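Local coordinates for protein endoglucanase (Ganoderma lucidum, PDB 5D8Z) that probably hydrolyses internal beta-1,4-glucosidic bonds of cellulose-type glucans, as a family GH5 endoglucanase, at residues His120-Phe125 / Glu164-Pro169; Thr228-Asp233 / Asn268-Phe273. One frame throughout, in Å; residues are numbered along the deposited sequence.

In the fold
Both contacts belong to one TIM barrel of family GH5, contact 2 within its closed sheet of eight parallel strands and contact 1 in the loops beyond it; their centres are 20 Å apart and their nearest atoms about 6 Å apart without touching. Contact 1 joins the loops that follow strands 114-119 and 157-160 and holds Glu-164 of the glycan pocket. Contact 2 pairs the early parts of strands 230-235 and 272-277, where the side chain of Asp-233 is about 11 Å from a bound glucose. Further along, these two strands carry His-235 and Glu-276: His-235 hydrogen-bonds to Glu-164, and Glu-276 also lines the pocket. Contact 2 thus pairs two strands that lead to the site contact 1 borders.

Contact 1: residues His120-Phe125 / Glu164-Pro169; sequences HNYARF and EPHDVP. With BGC (beta-D-glucopyranose), chain C.
Arg-124 lies flat against His-166, tying together two loops at the C-terminal end of a GH5 (beta/alpha)8 barrel, one after strand 114-119 and one after strand 157-160. This stack is offset: the guanidinium and imidazole centres are 4.3 Å apart with planes 15° from parallel, and NH1 sits over the middle of the imidazole while CE1 of His-166 faces the guanidinium rim.

Hydrogen bonds fix the same pair a second way. Within the guanidinium plane, NH1 and NH2 of Arg-124 converge end-on upon His-166 O, at 2.8 and 3.2 Å, from the same face of that carbonyl. NH1 also donates to Tyr-122 O (3.0 Å), so the arginine clasps its own type I' turn, Asn-121 to Arg-124, to the facing loop. With CG between the backbone N and the carbonyl carbon (chi1 73°), the His-166 ring is turned to where NH1 of Arg-124 can lie over it; its ND1 then donates to Asp-167 OD2 at 2.8 Å from above the carboxylate plane, and its NE2 hydrogen-bonds with Ser-38 O.

Apolar packing is more modest. Ala-123 CB meets Pro-165 CB at 4.0 Å, and both residues touch Trp-174 of helix 171-187.

The tyrosine and glutamate carry the contact to the glycan. Their side chains run alongside each other in the same direction, ring and carboxylate planes 63° apart, with Tyr-122 CE2 3.7 Å from Glu-164 OE1. The two carboxylate oxygens have different partners: OE2 of Glu-164 bonds to His-235, and OE1 accepts from the glucose O4 at 3.1 Å.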
ATOM      1  N   HIS A 120      -6.278  -0.189   5.583  1.00 33.64           N
ATOM      2  CA  HIS A 120      -6.036   1.245   5.491  1.00 33.35           C
ATOM      3  C   HIS A 120      -6.450   2.008   6.733  1.00 34.29           C
ATOM      4  O   HIS A 120      -7.243   2.920   6.669  1.00 38.74           O
ATOM      5  CB  HIS A 120      -6.796   1.780   4.302  1.00 34.96           C
ATOM      6  CG  HIS A 120      -6.115   2.924   3.627  1.00 36.81           C
ATOM      7  ND1 HIS A 120      -5.116   2.744   2.692  1.00 37.27           N
ATOM      8  CD2 HIS A 120      -6.286   4.259   3.745  1.00 36.54           C
ATOM      9  CE1 HIS A 120      -4.702   3.918   2.259  1.00 35.21           C
ATOM     10  NE2 HIS A 120      -5.390   4.853   2.887  1.00 36.51           N
ATOM     11  N   ASN A 121      -5.865   1.669   7.871  1.00 36.27           N
ATOM     12  CA  ASN A 121      -6.307   2.214   9.144  1.00 33.10           C
ATOM     13  C   ASN A 121      -5.391   3.111   9.958  1.00 32.72           C
ATOM     14  O   ASN A 121      -5.809   3.532  11.030  1.00 34.31           O
ATOM     15  CB  ASN A 121      -6.756   1.079  10.020  1.00 31.61           C
ATOM     16  CG  ASN A 121      -8.207   0.833   9.881  1.00 30.90           C
ATOM     17  OD1 ASN A 121      -8.984   1.199  10.746  1.00 31.34           O
ATOM     18  ND2 ASN A 121      -8.593   0.279   8.759  1.00 29.11           N
ATOM     19  N   TYR A 122      -4.186   3.435   9.481  1.00 32.46           N
ATOM     20  CA  TYR A 122      -3.309   4.383  10.203  1.00 32.56           C
ATOM     21  C   TYR A 122      -3.007   3.888  11.616  1.00 32.01           C
ATOM     22  O   TYR A 122      -2.925   4.653  12.563  1.00 29.89           O
ATOM     23  CB  TYR A 122      -3.958   5.769  10.250  1.00 31.68           C
ATOM     24  CG  TYR A 122      -4.382   6.230   8.884  1.00 34.03           C
ATOM     25  CD1 TYR A 122      -5.642   5.902   8.364  1.00 34.62           C
ATOM     26  CD2 TYR A 122      -3.501   6.961   8.069  1.00 32.93           C
ATOM     27  CE1 TYR A 122      -6.017   6.315   7.090  1.00 33.53           C
ATOM     28  CE2 TYR A 122      -3.880   7.395   6.813  1.00 31.12           C
ATOM     29  CZ  TYR A 122      -5.136   7.068   6.331  1.00 32.22           C
ATOM     30  OH  TYR A 122      -5.498   7.484   5.075  1.00 34.13           O
ATOM     31  N   ALA A 123      -2.884   2.576  11.740  1.00 32.78           N
ATOM     32  CA  ALA A 123      -2.619   1.916  13.023  1.00 33.07           C
ATOM     33  C   ALA A 123      -3.670   2.179  14.077  1.00 31.50           C
ATOM     34  O   ALA A 123      -3.437   1.912  15.253  1.00 33.65           O
ATOM     35  CB  ALA A 123      -1.231   2.287  13.561  1.00 31.52           C
ATOM     36  N   ARG A 124      -4.831   2.662  13.668  1.00 30.52           N
ATOM     37  CA  ARG A 124      -5.884   2.979  14.624  1.00 30.03           C
ATOM     38  C   ARG A 124      -7.202   2.277  14.337  1.00 29.45           C
ATOM     39  O   ARG A 124      -7.400   1.679  13.279  1.00 29.14           O
ATOM     40  CB  ARG A 124      -6.105   4.469  14.636  1.00 30.12           C
ATOM     41  CG  ARG A 124      -4.996   5.227  15.298  1.00 30.17           C
ATOM     42  CD  ARG A 124      -5.007   6.662  14.860  1.00 30.17           C
ATOM     43  NE  ARG A 124      -4.084   7.399  15.692  1.00 34.32           N
ATOM     44  CZ  ARG A 124      -2.780   7.499  15.481  1.00 39.64           C
ATOM     45  NH1 ARG A 124      -2.208   6.903  14.431  1.00 44.63           N
ATOM     46  NH2 ARG A 124      -2.033   8.200  16.328  1.00 40.46           N
ATOM     47  N   PHE A 125      -8.084   2.349  15.323  1.00 31.86           N
ATOM     48  CA  PHE A 125      -9.480   1.919  15.207  1.00 33.22           C
ATOM     49  C   PHE A 125     -10.307   2.911  16.031  1.00 32.77           C
ATOM     50  O   PHE A 125     -10.155   3.021  17.249  1.00 29.24           O
ATOM     51  CB  PHE A 125      -9.665   0.486  15.735  1.00 33.43           C
ATOM     52  CG  PHE A 125     -10.984  -0.131  15.352  1.00 33.37           C
ATOM     53  CD1 PHE A 125     -11.118  -0.830  14.152  1.00 32.64           C
ATOM     54  CD2 PHE A 125     -12.095  -0.006  16.182  1.00 31.07           C
ATOM     55  CE1 PHE A 125     -12.342  -1.380  13.784  1.00 33.06           C
ATOM     56  CE2 PHE A 125     -13.304  -0.555  15.825  1.00 31.03           C
ATOM     57  CZ  PHE A 125     -13.433  -1.247  14.624  1.00 32.61           C
ATOM     58  N   GLU A 164       0.163   3.514   6.661  1.00 41.96           N
ATOM     59  CA  GLU A 164       0.578   4.800   7.259  1.00 38.80           C
ATOM     60  C   GLU A 164       0.402   5.041   8.760  1.00 36.45           C
ATOM     61  O   GLU A 164      -0.234   6.007   9.163  1.00 41.93           O
ATOM     62  CB  GLU A 164      -0.028   5.948   6.466  1.00 39.41           C
ATOM     63  CG  GLU A 164       0.659   6.135   5.136  1.00 43.32           C
ATOM     64  CD  GLU A 164       0.204   7.383   4.389  1.00 49.36           C
ATOM     65  OE1 GLU A 164      -0.776   8.010   4.837  1.00 51.17           O
ATOM     66  OE2 GLU A 164       0.831   7.735   3.345  1.00 55.72           O
ATOM     67  N   PRO A 165       1.015   4.207   9.594  1.00 35.70           N
ATOM     68  CA  PRO A 165       1.082   4.568  11.003  1.00 35.38           C
ATOM     69  C   PRO A 165       1.700   5.950  11.188  1.00 36.92           C
ATOM     70  O   PRO A 165       2.639   6.315  10.478  1.00 40.36           O
ATOM     71  CB  PRO A 165       2.005   3.521  11.608  1.00 35.56           C
ATOM     72  CG  PRO A 165       2.113   2.397  10.613  1.00 35.67           C
ATOM     73  CD  PRO A 165       1.621   2.895   9.292  1.00 37.77           C
ATOM     74  N   HIS A 166       1.157   6.721  12.112  1.00 35.99           N
ATOM     75  CA  HIS A 166       1.651   8.033  12.358  1.00 36.06           C
ATOM     76  C   HIS A 166       1.349   8.397  13.779  1.00 38.99           C
ATOM     77  O   HIS A 166       0.496   7.790  14.401  1.00 37.01           O
ATOM     78  CB  HIS A 166       1.026   9.025  11.415  1.00 37.90           C
ATOM     79  CG  HIS A 166      -0.406   9.328  11.711  1.00 40.79           C
ATOM     80  ND1 HIS A 166      -0.788  10.274  12.635  1.00 42.58           N
ATOM     81  CD2 HIS A 166      -1.548   8.828  11.186  1.00 40.31           C
ATOM     82  CE1 HIS A 166      -2.105  10.334  12.677  1.00 42.59           C
ATOM     83  NE2 HIS A 166      -2.590   9.466  11.808  1.00 39.78           N
ATOM     84  N   ASP A 167       2.096   9.379  14.278  1.00 43.25           N
ATOM     85  CA  ASP A 167       2.072   9.821  15.676  1.00 45.60           C
ATOM     86  C   ASP A 167       1.819   8.690  16.696  1.00 45.52           C
ATOM     87  O   ASP A 167       0.965   8.803  17.599  1.00 45.91           O
ATOM     88  CB  ASP A 167       1.103  10.999  15.836  1.00 50.31           C
ATOM     89  CG  ASP A 167       1.390  12.140  14.831  1.00 54.68           C
ATOM     90  OD1 ASP A 167       2.480  12.744  14.939  1.00 56.03           O
ATOM     91  OD2 ASP A 167       0.542  12.424  13.937  1.00 53.51           O
ATOM     92  N   VAL A 168       2.589   7.617  16.541  1.00 40.24           N
ATOM     93  CA  VAL A 168       2.600   6.500  17.474  1.00 42.76           C
ATOM     94  C   VAL A 168       3.623   6.756  18.557  1.00 45.42           C
ATOM     95  O   VAL A 168       4.772   7.061  18.256  1.00 52.23           O
ATOM     96  CB  VAL A 168       3.032   5.216  16.748  1.00 47.16           C
ATOM     97  CG1 VAL A 168       3.173   4.028  17.702  1.00 46.39           C
ATOM     98  CG2 VAL A 168       2.046   4.921  15.630  1.00 50.37           C
ATOM     99  N   PRO A 169       3.240   6.622  19.827  1.00 47.38           N
ATOM    100  CA  PRO A 169       4.244   6.987  20.850  1.00 46.18           C
ATOM    101  C   PRO A 169       5.405   5.992  21.084  1.00 45.30           C
ATOM    102  O   PRO A 169       6.478   6.447  21.405  1.00 44.40           O
ATOM    103  CB  PRO A 169       3.416   7.193  22.113  1.00 43.44           C
ATOM    104  CG  PRO A 169       2.135   6.488  21.860  1.00 47.19           C
ATOM    105  CD  PRO A 169       1.889   6.480  20.386  1.00 47.31           C
TER
HETATM  106  C2  BGC C   2      -1.930  13.221   4.617  1.00 80.07           C
HETATM  107  C3  BGC C   2      -2.308  11.938   3.844  1.00 82.25           C
HETATM  108  C4  BGC C   2      -1.121  11.292   3.152  1.00 76.48           C
HETATM  109  C5  BGC C   2       0.080  11.185   4.114  1.00 74.28           C
HETATM  110  C6  BGC C   2       1.353  10.785   3.372  1.00 72.61           C
HETATM  111  C1  BGC C   2      -0.626  13.137   5.454  1.00 84.47           C
HETATM  112  O2  BGC C   2      -3.024  13.543   5.483  1.00 64.47           O
HETATM  113  O3  BGC C   2      -3.268  12.180   2.795  1.00 88.65           O
HETATM  114  O4  BGC C   2      -1.600  10.048   2.585  1.00 68.78           O
HETATM  115  O5  BGC C   2       0.408  12.425   4.764  1.00 82.82           O
HETATM  116  O6  BGC C   2       2.350  11.811   3.427  1.00 64.45           O

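Contact 2: residues Thr228-Asp233 / Asn268-Phe273; sequences TNLIFD and NGRQAF
Phe-232 sets the tip of its ring against one face of the Arg-270 guanidinium, CZ near the rim of that group rather than over its centre. The planes are 40° apart, which rules out a flat stack; nearer the backbone of the arginine, Arg-270 CB meets the edge of the ring, 3.8 Å from Phe-232 CE2. Bends at chi2 and chi3 (-51° and -78°) curl the arginine back until its NH2 reaches Leu-230 O at 3.2 Å. That bond is nearly straight at the hydrogen and lies in the guanidinium plane, yet NH2 approaches from above the carbonyl plane.

The backbones pair as parallel neighbours in the barrel, the two strands of a beta-alpha-beta unit connected through helix 254-267. Two bonds define the register: Phe-232 N to Gln-271 O at 3.1 Å, and Phe-273 N to Phe-232 O at 2.8 Å. Phe-232 and Ala-272 share one face of the sheet, CB to CB 4.0 Å, and Phe-232 continues onto Phe-208 and helix 213-218. On the other face, Ile-231 CG2 packs 3.7 Å from Phe-273 CB. CD1 of Ile-231 lies alongside the Gln-271 side chain, whose NE2 is held by Asp-301 O.

An alanine in place of Arg-270 would probably leave Leu-230 O without this donor and open a gap beside the Phe-232 ring. Gln-271 N lies too far from Leu-230 O to bond with it, so backbone pairing has already lapsed there. The chemistry therefore implies that a side-chain N-H carries the bonding between the two strands one step beyond their main-chain pairs.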
ATOM      1  N   THR A 228      13.077 -13.794   5.688  1.00 45.57           N
ATOM      2  CA  THR A 228      12.673 -14.037   4.324  1.00 46.37           C
ATOM      3  C   THR A 228      11.292 -13.456   4.068  1.00 45.78           C
ATOM      4  O   THR A 228      10.338 -13.716   4.813  1.00 41.67           O
ATOM      5  CB  THR A 228      12.640 -15.539   4.039  1.00 46.86           C
ATOM      6  OG1 THR A 228      13.959 -16.039   4.220  1.00 49.36           O
ATOM      7  CG2 THR A 228      12.138 -15.835   2.613  1.00 44.89           C
ATOM      8  N   ASN A 229      11.205 -12.664   3.005  1.00 45.16           N
ATOM      9  CA  ASN A 229       9.930 -12.152   2.536  1.00 44.55           C
ATOM     10  C   ASN A 229       9.191 -11.223   3.499  1.00 44.18           C
ATOM     11  O   ASN A 229       7.966 -11.216   3.540  1.00 46.72           O
ATOM     12  CB  ASN A 229       9.058 -13.337   2.118  1.00 40.69           C
ATOM     13  CG  ASN A 229       9.401 -13.805   0.731  1.00 39.56           C
ATOM     14  OD1 ASN A 229      10.170 -13.133   0.039  1.00 37.32           O
ATOM     15  ND2 ASN A 229       8.809 -14.911   0.292  1.00 37.03           N
ATOM     16  N   LEU A 230       9.954 -10.468   4.274  1.00 38.91           N
ATOM     17  CA  LEU A 230       9.415  -9.442   5.129  1.00 40.78           C
ATOM     18  C   LEU A 230      10.080  -8.168   4.643  1.00 40.16           C
ATOM     19  O   LEU A 230      11.285  -7.987   4.801  1.00 37.24           O
ATOM     20  CB  LEU A 230       9.797  -9.663   6.590  1.00 41.83           C
ATOM     21  CG  LEU A 230       9.457 -10.980   7.260  1.00 42.67           C
ATOM     22  CD1 LEU A 230       9.979 -10.933   8.680  1.00 42.41           C
ATOM     23  CD2 LEU A 230       7.962 -11.227   7.249  1.00 42.93           C
ATOM     24  N   ILE A 231       9.292  -7.288   4.053  1.00 36.88           N
ATOM     25  CA  ILE A 231       9.827  -6.192   3.307  1.00 35.57           C
ATOM     26  C   ILE A 231       9.287  -4.967   3.995  1.00 37.43           C
ATOM     27  O   ILE A 231       8.127  -4.946   4.376  1.00 39.84           O
ATOM     28  CB  ILE A 231       9.307  -6.263   1.851  1.00 35.06           C
ATOM     29  CG1 ILE A 231       9.624  -7.638   1.230  1.00 35.80           C
ATOM     30  CG2 ILE A 231       9.816  -5.094   1.003  1.00 34.43           C
ATOM     31  CD1 ILE A 231      11.096  -7.957   1.035  1.00 35.54           C
ATOM     32  N   PHE A 232      10.121  -3.959   4.171  1.00 37.15           N
ATOM     33  CA  PHE A 232       9.649  -2.706   4.718  1.00 40.31           C
ATOM     34  C   PHE A 232       8.743  -1.989   3.737  1.00 40.85           C
ATOM     35  O   PHE A 232       8.881  -2.109   2.546  1.00 43.37           O
ATOM     36  CB  PHE A 232      10.829  -1.845   5.179  1.00 42.02           C
ATOM     37  CG  PHE A 232      11.661  -2.534   6.202  1.00 43.58           C
ATOM     38  CD1 PHE A 232      11.181  -2.713   7.487  1.00 47.14           C
ATOM     39  CD2 PHE A 232      12.874  -3.092   5.866  1.00 45.77           C
ATOM     40  CE1 PHE A 232      11.927  -3.401   8.439  1.00 50.84           C
ATOM     41  CE2 PHE A 232      13.630  -3.778   6.815  1.00 49.44           C
ATOM     42  CZ  PHE A 232      13.158  -3.933   8.103  1.00 48.92           C
ATOM     43  N   ASP A 233       7.789  -1.266   4.291  1.00 46.25           N
ATOM     44  CA  ASP A 233       6.699  -0.643   3.574  1.00 46.81           C
ATOM     45  C   ASP A 233       6.945   0.817   3.756  1.00 42.78           C
ATOM     46  O   ASP A 233       6.935   1.296   4.876  1.00 40.15           O
ATOM     47  CB  ASP A 233       5.387  -1.034   4.273  1.00 56.50           C
ATOM     48  CG  ASP A 233       4.131  -0.613   3.497  1.00 68.86           C
ATOM     49  OD1 ASP A 233       4.277   0.078   2.467  1.00 73.04           O
ATOM     50  OD2 ASP A 233       2.995  -0.972   3.938  1.00 75.48           O
ATOM     51  N   ASN A 268      22.379  -3.826   5.738  1.00 40.49           N
ATOM     52  CA  ASN A 268      21.584  -4.732   6.598  1.00 38.91           C
ATOM     53  C   ASN A 268      20.980  -5.945   5.916  1.00 39.49           C
ATOM     54  O   ASN A 268      20.441  -6.825   6.606  1.00 41.70           O
ATOM     55  CB  ASN A 268      20.492  -3.969   7.336  1.00 38.21           C
ATOM     56  CG  ASN A 268      21.052  -3.087   8.443  1.00 37.92           C
ATOM     57  OD1 ASN A 268      21.238  -3.536   9.582  1.00 33.66           O
ATOM     58  ND2 ASN A 268      21.329  -1.825   8.111  1.00 36.35           N
ATOM     59  N   GLY A 269      21.071  -6.012   4.582  1.00 39.60           N
ATOM     60  CA  GLY A 269      20.614  -7.192   3.833  1.00 37.79           C
ATOM     61  C   GLY A 269      19.105  -7.294   3.781  1.00 38.63           C
ATOM     62  O   GLY A 269      18.523  -8.384   3.783  1.00 36.77           O
ATOM     63  N   ARG A 270      18.481  -6.134   3.715  1.00 40.10           N
ATOM     64  CA  ARG A 270      17.051  -6.025   3.790  1.00 46.28           C
ATOM     65  C   ARG A 270      16.508  -5.168   2.651  1.00 47.66           C
ATOM     66  O   ARG A 270      17.214  -4.346   2.085  1.00 51.77           O
ATOM     67  CB  ARG A 270      16.649  -5.423   5.145  1.00 45.27           C
ATOM     68  CG  ARG A 270      16.888  -6.337   6.327  1.00 46.39           C
ATOM     69  CD  ARG A 270      16.285  -7.742   6.148  1.00 48.92           C
ATOM     70  NE  ARG A 270      14.839  -7.845   6.353  1.00 52.40           N
ATOM     71  CZ  ARG A 270      14.223  -7.802   7.542  1.00 54.90           C
ATOM     72  NH1 ARG A 270      14.901  -7.620   8.684  1.00 56.21           N
ATOM     73  NH2 ARG A 270      12.906  -7.935   7.597  1.00 55.13           N
ATOM     74  N   GLN A 271      15.238  -5.361   2.337  1.00 47.16           N
ATOM     75  CA  GLN A 271      14.611  -4.655   1.242  1.00 44.62           C
ATOM     76  C   GLN A 271      13.429  -3.827   1.698  1.00 43.77           C
ATOM     77  O   GLN A 271      12.820  -4.109   2.735  1.00 41.23           O
ATOM     78  CB  GLN A 271      14.172  -5.673   0.209  1.00 41.67           C
ATOM     79  CG  GLN A 271      15.367  -6.298  -0.477  1.00 38.02           C
ATOM     80  CD  GLN A 271      14.994  -7.497  -1.290  1.00 37.99           C
ATOM     81  OE1 GLN A 271      14.342  -8.422  -0.812  1.00 40.97           O
ATOM     82  NE2 GLN A 271      15.405  -7.498  -2.523  1.00 39.40           N
ATOM     83  N   ALA A 272      13.123  -2.795   0.918  1.00 44.78           N
ATOM     84  CA  ALA A 272      11.868  -2.027   1.080  1.00 42.73           C
ATOM     85  C   ALA A 272      11.054  -1.920  -0.202  1.00 40.78           C
ATOM     86  O   ALA A 272      11.530  -2.196  -1.285  1.00 37.07           O
ATOM     87  CB  ALA A 272      12.162  -0.646   1.606  1.00 42.63           C
ATOM     88  N   PHE A 273       9.817  -1.479  -0.039  1.00 46.17           N
ATOM     89  CA  PHE A 273       8.800  -1.430  -1.101  1.00 45.88           C
ATOM     90  C   PHE A 273       8.014  -0.130  -0.937  1.00 46.00           C
ATOM     91  O   PHE A 273       7.392   0.108   0.094  1.00 49.65           O
ATOM     92  CB  PHE A 273       7.854  -2.617  -0.931  1.00 44.53           C
ATOM     93  CG  PHE A 273       6.991  -2.924  -2.126  1.00 42.49           C
ATOM     94  CD1 PHE A 273       6.501  -4.218  -2.292  1.00 39.59           C
ATOM     95  CD2 PHE A 273       6.656  -1.958  -3.082  1.00 43.16           C
ATOM     96  CE1 PHE A 273       5.701  -4.541  -3.376  1.00 40.01           C
ATOM     97  CE2 PHE A 273       5.843  -2.285  -4.166  1.00 38.86           C
ATOM     98  CZ  PHE A 273       5.367  -3.569  -4.311  1.00 37.92           C
TER